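Local coordinates for protein phosphoinositol-specific phospholipase C (Pseudomonas sp., PDB 5FYP) that probably cleaves phosphoinositides as a calcium-dependent phospholipase C, and holds a calcium ion in this crystal form, at residues R45-D50 against I114-D119; A24-Y29 against R260-D265; K183-L188 against K208-P213; A96-V101 against E138-V143. One frame throughout, in Å; residues are numbered along the deposited sequence.

Contact 1 (R45-D50 against I114-D119); sequences RTLELD and ITLILD. With CA (calcium ion), chain I.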
loop_
_atom_site.group_PDB
_atom_site.type_symbol
_atom_site.label_atom_id
_atom_site.label_comp_id
_atom_site.label_asym_id
_atom_site.label_seq_id
_atom_site.Cartn_x
_atom_site.Cartn_y
_atom_site.Cartn_z
ATOM N N ARG A 45 8.357 -3.556 -6.798
ATOM C CA ARG A 45 8.371 -3.663 -5.346
ATOM C C ARG A 45 7.075 -3.177 -4.703
ATOM O O ARG A 45 7.008 -3.103 -3.490
ATOM C CB ARG A 45 9.590 -2.973 -4.722
ATOM C CG ARG A 45 10.910 -3.607 -5.109
ATOM C CD ARG A 45 11.267 -4.791 -4.247
ATOM N NE ARG A 45 12.443 -5.524 -4.784
ATOM C CZ ARG A 45 12.370 -6.437 -5.741
ATOM N NH1 ARG A 45 11.214 -6.771 -6.291
ATOM N NH2 ARG A 45 13.464 -7.048 -6.161
ATOM N N THR A 46 6.057 -2.906 -5.513
ATOM C CA THR A 46 4.742 -2.466 -5.000
ATOM C C THR A 46 3.685 -3.300 -5.664
ATOM O O THR A 46 3.550 -3.285 -6.902
ATOM C CB THR A 46 4.555 -0.960 -5.207
ATOM O OG1 THR A 46 5.559 -0.256 -4.460
ATOM C CG2 THR A 46 3.192 -0.505 -4.683
ATOM N N LEU A 47 2.917 -4.010 -4.833
ATOM C CA LEU A 47 1.923 -5.022 -5.257
ATOM C C LEU A 47 0.568 -4.676 -4.704
ATOM O O LEU A 47 0.410 -3.679 -4.002
ATOM C CB LEU A 47 2.342 -6.436 -4.755
ATOM C CG LEU A 47 3.520 -7.125 -5.483
ATOM C CD1 LEU A 47 4.846 -6.446 -5.583
ATOM C CD2 LEU A 47 3.658 -8.512 -4.916
ATOM N N GLU A 48 -0.455 -5.455 -5.062
ATOM C CA GLU A 48 -1.841 -5.145 -4.678
ATOM C C GLU A 48 -2.618 -6.437 -4.491
ATOM O O GLU A 48 -2.490 -7.360 -5.288
ATOM C CB GLU A 48 -2.532 -4.272 -5.724
ATOM C CG GLU A 48 -3.958 -3.876 -5.370
ATOM C CD GLU A 48 -4.548 -2.813 -6.270
ATOM O OE1 GLU A 48 -3.988 -2.569 -7.354
ATOM O OE2 GLU A 48 -5.601 -2.233 -5.879
ATOM N N LEU A 49 -3.462 -6.442 -3.464
ATOM C CA LEU A 49 -4.393 -7.512 -3.161
ATOM C C LEU A 49 -5.761 -6.918 -2.907
ATOM O O LEU A 49 -5.893 -6.052 -2.047
ATOM C CB LEU A 49 -3.939 -8.308 -1.919
ATOM C CG LEU A 49 -2.675 -9.115 -2.111
ATOM C CD1 LEU A 49 -2.006 -9.462 -0.807
ATOM C CD2 LEU A 49 -2.962 -10.369 -2.936
ATOM N N ASP A 50 -6.798 -7.436 -3.589
ATOM C CA ASP A 50 -8.184 -7.087 -3.274
ATOM C C ASP A 50 -8.732 -8.154 -2.340
ATOM O O ASP A 50 -8.667 -9.354 -2.673
ATOM C CB ASP A 50 -9.054 -7.062 -4.537
ATOM C CG ASP A 50 -8.742 -5.911 -5.484
ATOM O OD1 ASP A 50 -7.983 -5.011 -5.128
ATOM O OD2 ASP A 50 -9.286 -5.939 -6.617
ATOM N N ILE A 114 9.193 -3.437 0.294
ATOM C CA ILE A 114 8.004 -3.857 -0.459
ATOM C C ILE A 114 6.784 -3.135 0.093
ATOM O O ILE A 114 6.599 -3.119 1.300
ATOM C CB ILE A 114 7.798 -5.359 -0.350
ATOM C CG1 ILE A 114 8.958 -6.113 -0.987
ATOM C CG2 ILE A 114 6.462 -5.787 -0.952
ATOM C CD1 ILE A 114 9.033 -7.575 -0.579
ATOM N N THR A 115 5.989 -2.573 -0.796
ATOM C CA THR A 115 4.742 -1.932 -0.415
ATOM C C THR A 115 3.593 -2.781 -0.955
ATOM O O THR A 115 3.549 -3.098 -2.146
ATOM C CB THR A 115 4.659 -0.495 -0.938
ATOM O OG1 THR A 115 5.745 0.259 -0.405
ATOM C CG2 THR A 115 3.380 0.195 -0.513
ATOM N N LEU A 116 2.670 -3.153 -0.078
ATOM C CA LEU A 116 1.489 -3.956 -0.439
ATOM C C LEU A 116 0.238 -3.131 -0.236
ATOM O O LEU A 116 -0.090 -2.745 0.886
ATOM C CB LEU A 116 1.368 -5.208 0.395
ATOM C CG LEU A 116 2.451 -6.203 0.399
ATOM C CD1 LEU A 116 2.033 -7.437 1.203
ATOM C CD2 LEU A 116 2.828 -6.617 -1.014
ATOM N N ILE A 117 -0.455 -2.881 -1.335
ATOM C CA ILE A 117 -1.734 -2.177 -1.310
ATOM C C ILE A 117 -2.819 -3.216 -1.059
ATOM O O ILE A 117 -3.024 -4.133 -1.834
ATOM C CB ILE A 117 -1.989 -1.472 -2.671
ATOM C CG1 ILE A 117 -0.781 -0.566 -3.079
ATOM C CG2 ILE A 117 -3.327 -0.737 -2.689
ATOM C CD1 ILE A 117 -0.402 0.520 -2.106
ATOM N N LEU A 118 -3.489 -3.077 0.084
ATOM C CA LEU A 118 -4.542 -3.975 0.531
ATOM C C LEU A 118 -5.862 -3.253 0.303
ATOM O O LEU A 118 -6.245 -2.381 1.088
ATOM C CB LEU A 118 -4.307 -4.382 1.975
ATOM C CG LEU A 118 -2.921 -4.987 2.249
ATOM C CD1 LEU A 118 -2.761 -5.259 3.730
ATOM C CD2 LEU A 118 -2.660 -6.225 1.437
ATOM N N ASP A 119 -6.519 -3.603 -0.800
ATOM C CA ASP A 119 -7.714 -2.922 -1.268
ATOM C C ASP A 119 -8.933 -3.696 -0.742
ATOM O O ASP A 119 -9.294 -4.762 -1.224
ATOM C CB ASP A 119 -7.699 -2.844 -2.784
ATOM C CG ASP A 119 -8.757 -1.951 -3.383
ATOM O OD1 ASP A 119 -9.440 -1.246 -2.605
ATOM O OD2 ASP A 119 -8.875 -1.956 -4.655
HETATM CA CA CA I . -7.743 -3.128 -6.456
HETATM O O HOH W 1 7.867 -0.186 -2.230
HETATM O O HOH W 2 -9.868 -3.461 -7.562
HETATM O O HOH W 3 -8.062 -1.252 -7.922
#
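Glu-48 and Asp-119 each hold CG anti to the backbone N (chi1 -178° in Glu-48), while Asp-50 has CG beside its backbone N, and the three carboxylates converge on one calcium ion. Each gives a single oxygen: Glu-48 OE2 lies 2.4 Å from the calcium, Asp-50 OD1 2.3 Å and Asp-119 OD2 2.4 Å. The carboxylate of Asp-119 is turned 31° from that of Glu-48 but 80° from that of Asp-50. Two waters and Asn-27 complete the sphere. Two of the second oxygens are held as well: Glu-48 OE1 by a salt bridge to Arg-260, Asp-50 OD2 by Tyr-29 OH and a metal-bound water. Lys-121 hydrogen-bonds to Asp-119 OD2, the oxygen that also binds the metal. These are neighbouring parallel strands of the TIM-type barrel expected of the family, with the metal at their C-terminal ends. Five backbone bonds join them, from Thr-115 N to Arg-45 O through to Asp-119 N and Leu-49 O (2.8 Å). On the metal's face, Thr-46 lies alongside Thr-115, its OG1 3.6 Å from Thr-115 CB. An alanine at Thr-46 would probably leave Gln-22 OE1 without its hydroxyl mate and open a gap beside Thr-115 CB and Ile-117 CG1. On the other face Leu-47 CB meets Leu-116 CD2 at 3.8 Å. Leu-49 CD1 lies 4.0 Å from Leu-118 CD2, with Leu-49 also packed on helix 94-107.

Contact 2 (A24-Y29 against R260-D265); sequences ACHNCY and RVWGDD. With CA (calcium ion), chain I.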
loop_
_atom_site.group_PDB
_atom_site.type_symbol
_atom_site.label_atom_id
_atom_site.label_comp_id
_atom_site.label_asym_id
_atom_site.label_seq_id
_atom_site.Cartn_x
_atom_site.Cartn_y
_atom_site.Cartn_z
ATOM N N ALA A 24 4.192 0.515 -9.949
ATOM C CA ALA A 24 3.445 -0.404 -9.096
ATOM C C ALA A 24 2.550 -1.245 -9.980
ATOM O O ALA A 24 2.188 -0.865 -11.095
ATOM C CB ALA A 24 2.619 0.374 -8.086
ATOM N N CYS A 25 2.137 -2.407 -9.472
ATOM C CA CYS A 25 1.141 -3.172 -10.191
ATOM C C CYS A 25 -0.251 -2.598 -9.945
ATOM O O CYS A 25 -0.449 -1.857 -9.031
ATOM C CB CYS A 25 1.175 -4.647 -9.796
ATOM S SG CYS A 25 0.145 -5.072 -8.399
ATOM N N HIS A 26 -1.204 -3.005 -10.769
ATOM C CA HIS A 26 -2.608 -2.780 -10.514
ATOM C C HIS A 26 -3.297 -4.153 -10.511
ATOM O O HIS A 26 -3.338 -4.828 -11.546
ATOM C CB HIS A 26 -3.222 -1.850 -11.550
ATOM C CG HIS A 26 -4.614 -1.400 -11.215
ATOM N ND1 HIS A 26 -5.234 -0.425 -11.944
ATOM C CD2 HIS A 26 -5.492 -1.755 -10.246
ATOM C CE1 HIS A 26 -6.447 -0.222 -11.456
ATOM N NE2 HIS A 26 -6.630 -1.020 -10.435
ATOM N N ASN A 27 -3.772 -4.593 -9.351
ATOM C CA ASN A 27 -4.500 -5.857 -9.248
ATOM C C ASN A 27 -3.686 -7.059 -9.716
ATOM O O ASN A 27 -4.231 -8.021 -10.290
ATOM C CB ASN A 27 -5.834 -5.817 -9.954
ATOM C CG ASN A 27 -6.855 -4.948 -9.246
ATOM O OD1 ASN A 27 -6.620 -4.390 -8.176
ATOM N ND2 ASN A 27 -7.934 -4.767 -9.890
ATOM N N CYS A 28 -2.384 -7.078 -9.411
ATOM C CA CYS A 28 -1.527 -8.156 -9.917
ATOM C C CYS A 28 -1.685 -9.523 -9.299
ATOM O O CYS A 28 -0.993 -10.453 -9.701
ATOM C CB CYS A 28 -0.065 -7.775 -9.901
ATOM S SG CYS A 28 0.568 -7.254 -8.311
ATOM N N TYR A 29 -2.595 -9.638 -8.341
ATOM C CA TYR A 29 -3.058 -10.943 -7.868
ATOM C C TYR A 29 -3.937 -11.681 -8.884
ATOM O O TYR A 29 -4.189 -12.881 -8.737
ATOM C CB TYR A 29 -3.854 -10.750 -6.551
ATOM C CG TYR A 29 -5.176 -10.071 -6.760
ATOM C CD1 TYR A 29 -6.287 -10.805 -7.155
ATOM C CD2 TYR A 29 -5.313 -8.694 -6.691
ATOM C CE1 TYR A 29 -7.480 -10.172 -7.456
ATOM C CE2 TYR A 29 -6.497 -8.069 -6.997
ATOM C CZ TYR A 29 -7.582 -8.829 -7.397
ATOM O OH TYR A 29 -8.768 -8.227 -7.764
ATOM N N ARG A 260 -0.325 7.422 -4.545
ATOM C CA ARG A 260 -0.526 6.363 -5.544
ATOM C C ARG A 260 -1.592 6.827 -6.519
ATOM O O ARG A 260 -2.631 7.354 -6.108
ATOM C CB ARG A 260 -0.949 5.063 -4.892
ATOM C CG ARG A 260 -1.139 3.912 -5.870
ATOM C CD ARG A 260 -1.115 2.565 -5.147
ATOM N NE ARG A 260 -1.337 1.401 -6.002
ATOM C CZ ARG A 260 -2.516 1.010 -6.402
ATOM N NH1 ARG A 260 -3.598 1.730 -6.129
ATOM N NH2 ARG A 260 -2.609 -0.108 -7.125
ATOM N N VAL A 261 -1.310 6.627 -7.813
ATOM C CA VAL A 261 -2.266 6.931 -8.885
ATOM C C VAL A 261 -2.565 5.667 -9.659
ATOM O O VAL A 261 -1.631 5.015 -10.167
ATOM C CB VAL A 261 -1.761 8.016 -9.838
ATOM C CG1 VAL A 261 -2.683 8.169 -11.040
ATOM C CG2 VAL A 261 -1.630 9.328 -9.089
ATOM N N TRP A 262 -3.842 5.320 -9.757
ATOM C CA TRP A 262 -4.295 4.147 -10.480
ATOM C C TRP A 262 -5.197 4.559 -11.643
ATOM O O TRP A 262 -5.787 5.642 -11.627
ATOM C CB TRP A 262 -5.011 3.171 -9.522
ATOM C CG TRP A 262 -6.178 3.769 -8.822
ATOM C CD1 TRP A 262 -6.185 4.444 -7.657
ATOM C CD2 TRP A 262 -7.528 3.759 -9.289
ATOM N NE1 TRP A 262 -7.454 4.886 -7.366
ATOM C CE2 TRP A 262 -8.297 4.452 -8.351
ATOM C CE3 TRP A 262 -8.160 3.211 -10.417
ATOM C CZ2 TRP A 262 -9.685 4.634 -8.500
ATOM C CZ3 TRP A 262 -9.544 3.387 -10.570
ATOM C CH2 TRP A 262 -10.276 4.099 -9.618
ATOM N N GLY A 263 -5.263 3.696 -12.652
ATOM C CA GLY A 263 -6.117 3.911 -13.798
ATOM C C GLY A 263 -5.539 4.769 -14.890
ATOM O O GLY A 263 -6.260 5.109 -15.814
ATOM N N ASP A 264 -4.263 5.100 -14.804
ATOM C CA ASP A 264 -3.646 6.045 -15.758
ATOM C C ASP A 264 -2.590 5.346 -16.611
ATOM O O ASP A 264 -1.542 5.892 -16.900
ATOM C CB ASP A 264 -3.053 7.242 -15.020
ATOM C CG ASP A 264 -2.859 8.456 -15.896
ATOM O OD1 ASP A 264 -3.661 8.639 -16.860
ATOM O OD2 ASP A 264 -1.984 9.284 -15.590
ATOM N N ASP A 265 -2.962 4.190 -17.141
ATOM C CA ASP A 265 -2.014 3.307 -17.808
ATOM C C ASP A 265 -1.412 3.819 -19.107
ATOM O O ASP A 265 -0.384 3.310 -19.545
ATOM C CB ASP A 265 -2.683 1.951 -18.103
ATOM C CG ASP A 265 -3.073 1.237 -16.829
ATOM O OD1 ASP A 265 -4.060 1.722 -16.201
ATOM O OD2 ASP A 265 -2.363 0.304 -16.443
HETATM CA CA CA I . -7.743 -3.128 -6.456
HETATM O O HOH W 4 0.178 -1.350 -6.253
HETATM O O HOH W 5 -3.880 1.345 -13.571
HETATM O O HOH W 3 -8.062 -1.252 -7.922
HETATM O O HOH W 2 -9.868 -3.461 -7.562
#
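Arg-260 reaches Cys-25 across the mouth of the barrel, where strands 20-25 and 258-262 sit in one parallel run with strand 279-282 between them. Its chain runs extended from CG to NE, with CG anti to the backbone N (chi1 -178°). The edge of the guanidinium faces Cys-25 O, but the bond from NH2 is weak, at 3.4 Å. A water makes a second link: it donates to Cys-25 O at 2.9 Å and accepts from Arg-260 NE. The stronger partner of NH2 is Glu-48, a calcium ligand, so this arginine links strand 258-262 to a ligand of the metal. Trp-262 comes next. Its CB stands over one face of the His-26 ring, 4.1 Å above the plane and toward the rim, and its CE3 lies 4.0 Å from His-26 CE1, the two side chains crossing obliquely. The ring stack of His-26 is with Tyr-283. At Gly-263 the chain turns with a positive phi of 85°, and its N gives a hydrogen bond to a water at 2.9 Å. Asp-265 OD1 accepts from the same water at 2.7 Å, and His-26 ND1 is bonded to it too, so one water joins both segments. The other ring nitrogen faces the metal site, where Asn-27 is a ligand: His-26 NE2 is 2.9 Å from a water that itself lies 2.4 Å from the calcium.

Contact 3 (K183-L188 against K208-P213); sequences KVLLVL and KVFISP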
loop_
_atom_site.group_PDB
_atom_site.type_symbol
_atom_site.label_atom_id
_atom_site.label_comp_id
_atom_site.label_asym_id
_atom_site.label_seq_id
_atom_site.Cartn_x
_atom_site.Cartn_y
_atom_site.Cartn_z
ATOM N N LYS A 183 12.200 -4.362 4.574
ATOM C CA LYS A 183 10.940 -4.002 5.194
ATOM C C LYS A 183 9.753 -4.221 4.251
ATOM O O LYS A 183 9.880 -4.242 3.022
ATOM C CB LYS A 183 10.968 -2.559 5.698
ATOM C CG LYS A 183 12.089 -2.221 6.685
ATOM C CD LYS A 183 12.170 -3.078 7.928
ATOM C CE LYS A 183 10.991 -2.904 8.836
ATOM N NZ LYS A 183 11.078 -3.965 9.890
ATOM N N VAL A 184 8.588 -4.372 4.878
ATOM C CA VAL A 184 7.285 -4.435 4.204
ATOM C C VAL A 184 6.396 -3.338 4.794
ATOM O O VAL A 184 6.299 -3.178 5.994
ATOM C CB VAL A 184 6.640 -5.806 4.402
ATOM C CG1 VAL A 184 5.225 -5.851 3.855
ATOM C CG2 VAL A 184 7.495 -6.901 3.767
ATOM N N LEU A 185 5.783 -2.564 3.893
ATOM C CA LEU A 185 4.817 -1.518 4.230
ATOM C C LEU A 185 3.454 -1.939 3.724
ATOM O O LEU A 185 3.320 -2.263 2.556
ATOM C CB LEU A 185 5.186 -0.164 3.589
ATOM C CG LEU A 185 6.374 0.584 4.175
ATOM C CD1 LEU A 185 7.699 -0.091 3.893
ATOM C CD2 LEU A 185 6.403 2.007 3.661
ATOM N N LEU A 186 2.468 -1.928 4.599
ATOM C CA LEU A 186 1.110 -2.298 4.258
ATOM C C LEU A 186 0.245 -1.042 4.161
ATOM O O LEU A 186 0.354 -0.162 5.018
ATOM C CB LEU A 186 0.544 -3.219 5.310
ATOM C CG LEU A 186 1.368 -4.478 5.560
ATOM C CD1 LEU A 186 0.755 -5.287 6.679
ATOM C CD2 LEU A 186 1.523 -5.318 4.299
ATOM N N VAL A 187 -0.632 -1.004 3.150
ATOM C CA VAL A 187 -1.440 0.188 2.895
ATOM C C VAL A 187 -2.887 -0.253 2.752
ATOM O O VAL A 187 -3.170 -1.193 2.020
ATOM C CB VAL A 187 -0.973 0.861 1.605
ATOM C CG1 VAL A 187 -1.762 2.161 1.377
ATOM C CG2 VAL A 187 0.535 1.130 1.629
ATOM N N LEU A 188 -3.804 0.426 3.415
ATOM C CA LEU A 188 -5.237 0.123 3.319
ATOM C C LEU A 188 -5.909 1.091 2.346
ATOM O O LEU A 188 -5.767 2.314 2.462
ATOM C CB LEU A 188 -5.885 0.247 4.690
ATOM C CG LEU A 188 -7.348 -0.166 4.773
ATOM C CD1 LEU A 188 -7.524 -1.657 4.471
ATOM C CD2 LEU A 188 -7.915 0.184 6.128
ATOM N N LYS A 208 -0.936 -1.497 12.350
ATOM C CA LYS A 208 0.082 -2.128 11.505
ATOM C C LYS A 208 0.084 -1.659 10.075
ATOM O O LYS A 208 1.037 -1.916 9.357
ATOM C CB LYS A 208 -0.052 -3.655 11.547
ATOM C CG LYS A 208 0.116 -4.258 12.948
ATOM C CD LYS A 208 1.480 -3.972 13.556
ATOM C CE LYS A 208 1.705 -4.711 14.870
ATOM N NZ LYS A 208 2.920 -4.260 15.540
ATOM N N VAL A 209 -0.966 -0.940 9.684
ATOM C CA VAL A 209 -1.213 -0.598 8.284
ATOM C C VAL A 209 -1.390 0.904 8.163
ATOM O O VAL A 209 -2.043 1.542 8.991
ATOM C CB VAL A 209 -2.467 -1.373 7.787
ATOM C CG1 VAL A 209 -2.741 -1.134 6.313
ATOM C CG2 VAL A 209 -2.353 -2.854 8.073
ATOM N N PHE A 210 -0.807 1.455 7.098
ATOM C CA PHE A 210 -1.004 2.866 6.710
ATOM C C PHE A 210 -2.364 3.040 6.033
ATOM O O PHE A 210 -2.651 2.363 5.051
ATOM C CB PHE A 210 0.058 3.290 5.685
ATOM C CG PHE A 210 1.435 3.443 6.252
ATOM C CD1 PHE A 210 2.304 2.360 6.367
ATOM C CD2 PHE A 210 1.892 4.683 6.663
ATOM C CE1 PHE A 210 3.572 2.526 6.862
ATOM C CE2 PHE A 210 3.149 4.842 7.198
ATOM C CZ PHE A 210 3.990 3.757 7.303
ATOM N N ILE A 211 -3.163 4.025 6.445
ATOM C CA ILE A 211 -4.375 4.336 5.712
ATOM C C ILE A 211 -4.084 5.315 4.572
ATOM O O ILE A 211 -3.275 6.227 4.717
ATOM C CB ILE A 211 -5.497 4.857 6.619
ATOM C CG1 ILE A 211 -5.143 6.140 7.375
ATOM C CG2 ILE A 211 -5.944 3.763 7.586
ATOM C CD1 ILE A 211 -6.347 6.831 7.980
ATOM N N SER A 212 -4.717 5.086 3.416
ATOM C CA SER A 212 -4.488 5.942 2.269
ATOM C C SER A 212 -5.824 6.323 1.641
ATOM O O SER A 212 -6.364 5.567 0.837
ATOM C CB SER A 212 -3.594 5.252 1.258
ATOM O OG SER A 212 -3.339 6.123 0.179
ATOM N N PRO A 213 -6.392 7.452 2.070
ATOM C CA PRO A 213 -7.758 7.777 1.633
ATOM C C PRO A 213 -7.847 8.194 0.181
ATOM O O PRO A 213 -6.914 8.756 -0.396
ATOM C CB PRO A 213 -8.149 8.930 2.558
ATOM C CG PRO A 213 -6.855 9.557 2.940
ATOM C CD PRO A 213 -5.892 8.404 3.066
HETATM O O HOH W 6 2.911 -1.506 7.377
#
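Phe-210 O is gripped from one strand by two neighbouring residues: Leu-188 N donates a nearly straight hydrogen bond of 2.8 Å (168° at the hydrogen), and Val-187 CA adds a C-H...O contact at 3.3 Å. Leu-186 O is busy as well. It accepts from Phe-210 N, which is tilted 26° from the carbonyl plane, and lies in plane at the edge of the same phenylalanine's ring, 3.5 Å from CD1. Ser-212 N then bonds to Leu-188 O, the longest of the three backbone bonds. Ahead of the paired part the chains part, and a single water fills in, accepting from Leu-186 N and donating to Lys-208 O at 2.8 Å. The two strands belong to one beta-alpha-beta unit, joined through helix 193-203, and strand 210-211 lies at the end of its run of parallel strands. Val-209 has CG1 anti to the backbone N (chi1 -177°), which carries that methyl in to 3.8 Å from Leu-188 CB and 4.0 Å from Leu-186 CB. An alanine at Val-209 would probably open a gap beside Leu-186 CB and Leu-188 CB, where the valine methyls now pack. On the face that carries Val-187 and Phe-210, Val-187 CG1 touches Ser-212 CB at 3.6 Å, and all three residues press on Met-238 of strand 238-242.

Contact 4 (A96-V101 against E138-V143); sequences ACLNDV and ELVARV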
loop_
_atom_site.group_PDB
_atom_site.type_symbol
_atom_site.label_atom_id
_atom_site.label_comp_id
_atom_site.label_asym_id
_atom_site.label_seq_id
_atom_site.Cartn_x
_atom_site.Cartn_y
_atom_site.Cartn_z
ATOM N N ALA A 96 -2.466 -16.662 2.519
ATOM C CA ALA A 96 -1.558 -17.335 1.580
ATOM C C ALA A 96 -0.808 -16.325 0.687
ATOM O O ALA A 96 0.404 -16.430 0.454
ATOM C CB ALA A 96 -2.315 -18.305 0.719
ATOM N N CYS A 97 -1.543 -15.347 0.183
ATOM C CA CYS A 97 -0.944 -14.298 -0.636
ATOM C C CYS A 97 0.111 -13.507 0.145
ATOM O O CYS A 97 1.192 -13.211 -0.365
ATOM C CB CYS A 97 -1.992 -13.348 -1.203
ATOM S SG CYS A 97 -3.168 -14.087 -2.362
ATOM N N LEU A 98 -0.228 -13.161 1.377
ATOM C CA LEU A 98 0.725 -12.464 2.227
ATOM C C LEU A 98 1.980 -13.320 2.474
ATOM O O LEU A 98 3.106 -12.808 2.452
ATOM C CB LEU A 98 0.081 -12.059 3.546
ATOM C CG LEU A 98 -1.088 -11.087 3.447
ATOM C CD1 LEU A 98 -1.613 -10.794 4.841
ATOM C CD2 LEU A 98 -0.725 -9.795 2.752
ATOM N N ASN A 99 1.791 -14.613 2.699
ATOM C CA ASN A 99 2.931 -15.510 2.877
ATOM C C ASN A 99 3.816 -15.635 1.651
ATOM O O ASN A 99 5.037 -15.766 1.792
ATOM C CB ASN A 99 2.473 -16.876 3.349
ATOM C CG ASN A 99 2.417 -16.949 4.859
ATOM O OD1 ASN A 99 3.376 -16.572 5.551
ATOM N ND2 ASN A 99 1.337 -17.465 5.373
ATOM N N ASP A 100 3.227 -15.507 0.462
ATOM C CA ASP A 100 4.067 -15.491 -0.746
ATOM C C ASP A 100 5.043 -14.301 -0.694
ATOM O O ASP A 100 6.217 -14.424 -1.041
ATOM C CB ASP A 100 3.213 -15.375 -2.002
ATOM C CG ASP A 100 2.569 -16.683 -2.400
ATOM O OD1 ASP A 100 2.962 -17.740 -1.879
ATOM O OD2 ASP A 100 1.664 -16.605 -3.248
ATOM N N VAL A 101 4.582 -13.149 -0.220
ATOM C CA VAL A 101 5.443 -11.961 -0.081
ATOM C C VAL A 101 6.478 -12.194 1.015
ATOM O O VAL A 101 7.658 -11.900 0.843
ATOM C CB VAL A 101 4.612 -10.698 0.177
ATOM C CG1 VAL A 101 5.522 -9.499 0.353
ATOM C CG2 VAL A 101 3.650 -10.476 -0.974
ATOM N N GLU A 138 -3.725 -8.384 13.650
ATOM C CA GLU A 138 -3.133 -9.589 14.201
ATOM C C GLU A 138 -2.683 -10.544 13.086
ATOM O O GLU A 138 -1.637 -11.159 13.191
ATOM C CB GLU A 138 -4.085 -10.247 15.209
ATOM C CG GLU A 138 -4.137 -9.465 16.516
ATOM C CD GLU A 138 -5.105 -9.959 17.558
ATOM O OE1 GLU A 138 -5.933 -10.813 17.265
ATOM O OE2 GLU A 138 -5.038 -9.429 18.674
ATOM N N LEU A 139 -3.480 -10.650 12.018
ATOM C CA LEU A 139 -3.096 -11.473 10.872
ATOM C C LEU A 139 -1.803 -10.950 10.244
ATOM O O LEU A 139 -0.876 -11.719 10.027
ATOM C CB LEU A 139 -4.203 -11.500 9.812
ATOM C CG LEU A 139 -3.800 -12.081 8.458
ATOM C CD1 LEU A 139 -3.370 -13.527 8.606
ATOM C CD2 LEU A 139 -4.928 -11.978 7.450
ATOM N N VAL A 140 -1.774 -9.661 9.904
ATOM C CA VAL A 140 -0.615 -9.189 9.166
ATOM C C VAL A 140 0.660 -9.255 10.029
ATOM O O VAL A 140 1.734 -9.520 9.517
ATOM C CB VAL A 140 -0.835 -7.811 8.520
ATOM C CG1 VAL A 140 -2.051 -7.868 7.567
ATOM C CG2 VAL A 140 -0.993 -6.689 9.520
ATOM N N ALA A 141 0.503 -9.025 11.324
ATOM C CA ALA A 141 1.641 -9.125 12.245
ATOM C C ALA A 141 2.116 -10.574 12.388
ATOM O O ALA A 141 3.295 -10.833 12.449
ATOM C CB ALA A 141 1.285 -8.549 13.609
ATOM N N ARG A 142 1.176 -11.495 12.430
ATOM C CA ARG A 142 1.523 -12.927 12.521
ATOM C C ARG A 142 2.288 -13.399 11.289
ATOM O O ARG A 142 3.256 -14.134 11.389
ATOM C CB ARG A 142 0.272 -13.766 12.726
ATOM C CG ARG A 142 0.543 -15.238 12.874
ATOM C CD ARG A 142 -0.678 -15.942 13.469
ATOM N NE ARG A 142 -1.885 -15.727 12.669
ATOM C CZ ARG A 142 -2.121 -16.298 11.488
ATOM N NH1 ARG A 142 -1.245 -17.124 10.944
ATOM N NH2 ARG A 142 -3.248 -16.029 10.844
ATOM N N VAL A 143 1.868 -12.933 10.116
ATOM C CA VAL A 143 2.558 -13.311 8.890
ATOM C C VAL A 143 3.932 -12.642 8.794
ATOM O O VAL A 143 4.943 -13.313 8.597
ATOM C CB VAL A 143 1.725 -12.954 7.646
ATOM C CG1 VAL A 143 2.528 -13.161 6.367
ATOM C CG2 VAL A 143 0.465 -13.796 7.597
HETATM O O HOH W 7 4.703 -16.141 8.202
#
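Leu-98 and Val-143 make the close apolar part of this helix pair: Leu-98 CB sits 3.9 Å from Val-143 CG1, both residues directed at the opposing helix. Val-143 holds CG1 anti to its backbone N (chi1 172°), placing this methyl against the leucine. Further out on the same side chain, Leu-98 CD1 meets Val-140 CG1 at 4.0 Å and, more distantly, Leu-139 CD2 at 4.4 Å. The Leu-98 and Val-140 side chains cross at a slant. No direct hydrogen bond joins the segments. The partly exposed side has a single direct touch, Asn-99 OD1 to Val-143 CG1 at 3.6 Å, and is otherwise joined through water: one molecule donates to both Asn-99 OD1 (3.0 Å) and Val-143 O (2.9 Å), bridging the helices. With 10.2 Å between axes inclined at 34°, the two run side by side in roughly the same direction. Arg-142 adds a salt bridge to Glu-95 of helix 94-107, and Cys-97 is joined by a disulfide to Cys-84. As outer helices of an alpha/beta barrel do, the pair backs onto the strands: Leu-98 packs on Leu-49 of strand 46-52 and Leu-116 of strand 114-120, and Val-140 on Leu-186 of strand 184-189 and Lys-208 just ahead of strand 210-211.

In the fold
Contacts 1 and 3 belong to one sheet, centres 9 Å apart, with strands 114-120 and 184-189 adjacent between them. Contact 2 lies 9 Å from contact 1 and shares its calcium and two metal-bound waters, so the metal site draws on both of the chain's sheets. Contact 4 packs on the outside, 12 Å from contact 1 and 13 Å from contact 3, but 21 Å from contact 2. Along the chain contact 2 encloses the other three: its segments come from strand 20-25 and strand 258-262, early and late in the chain, while contacts 1 and 4 interlace and contact 3 follows. Contact 4 thus lies on the helix side of the sheet and contact 2 on the side of the calcium.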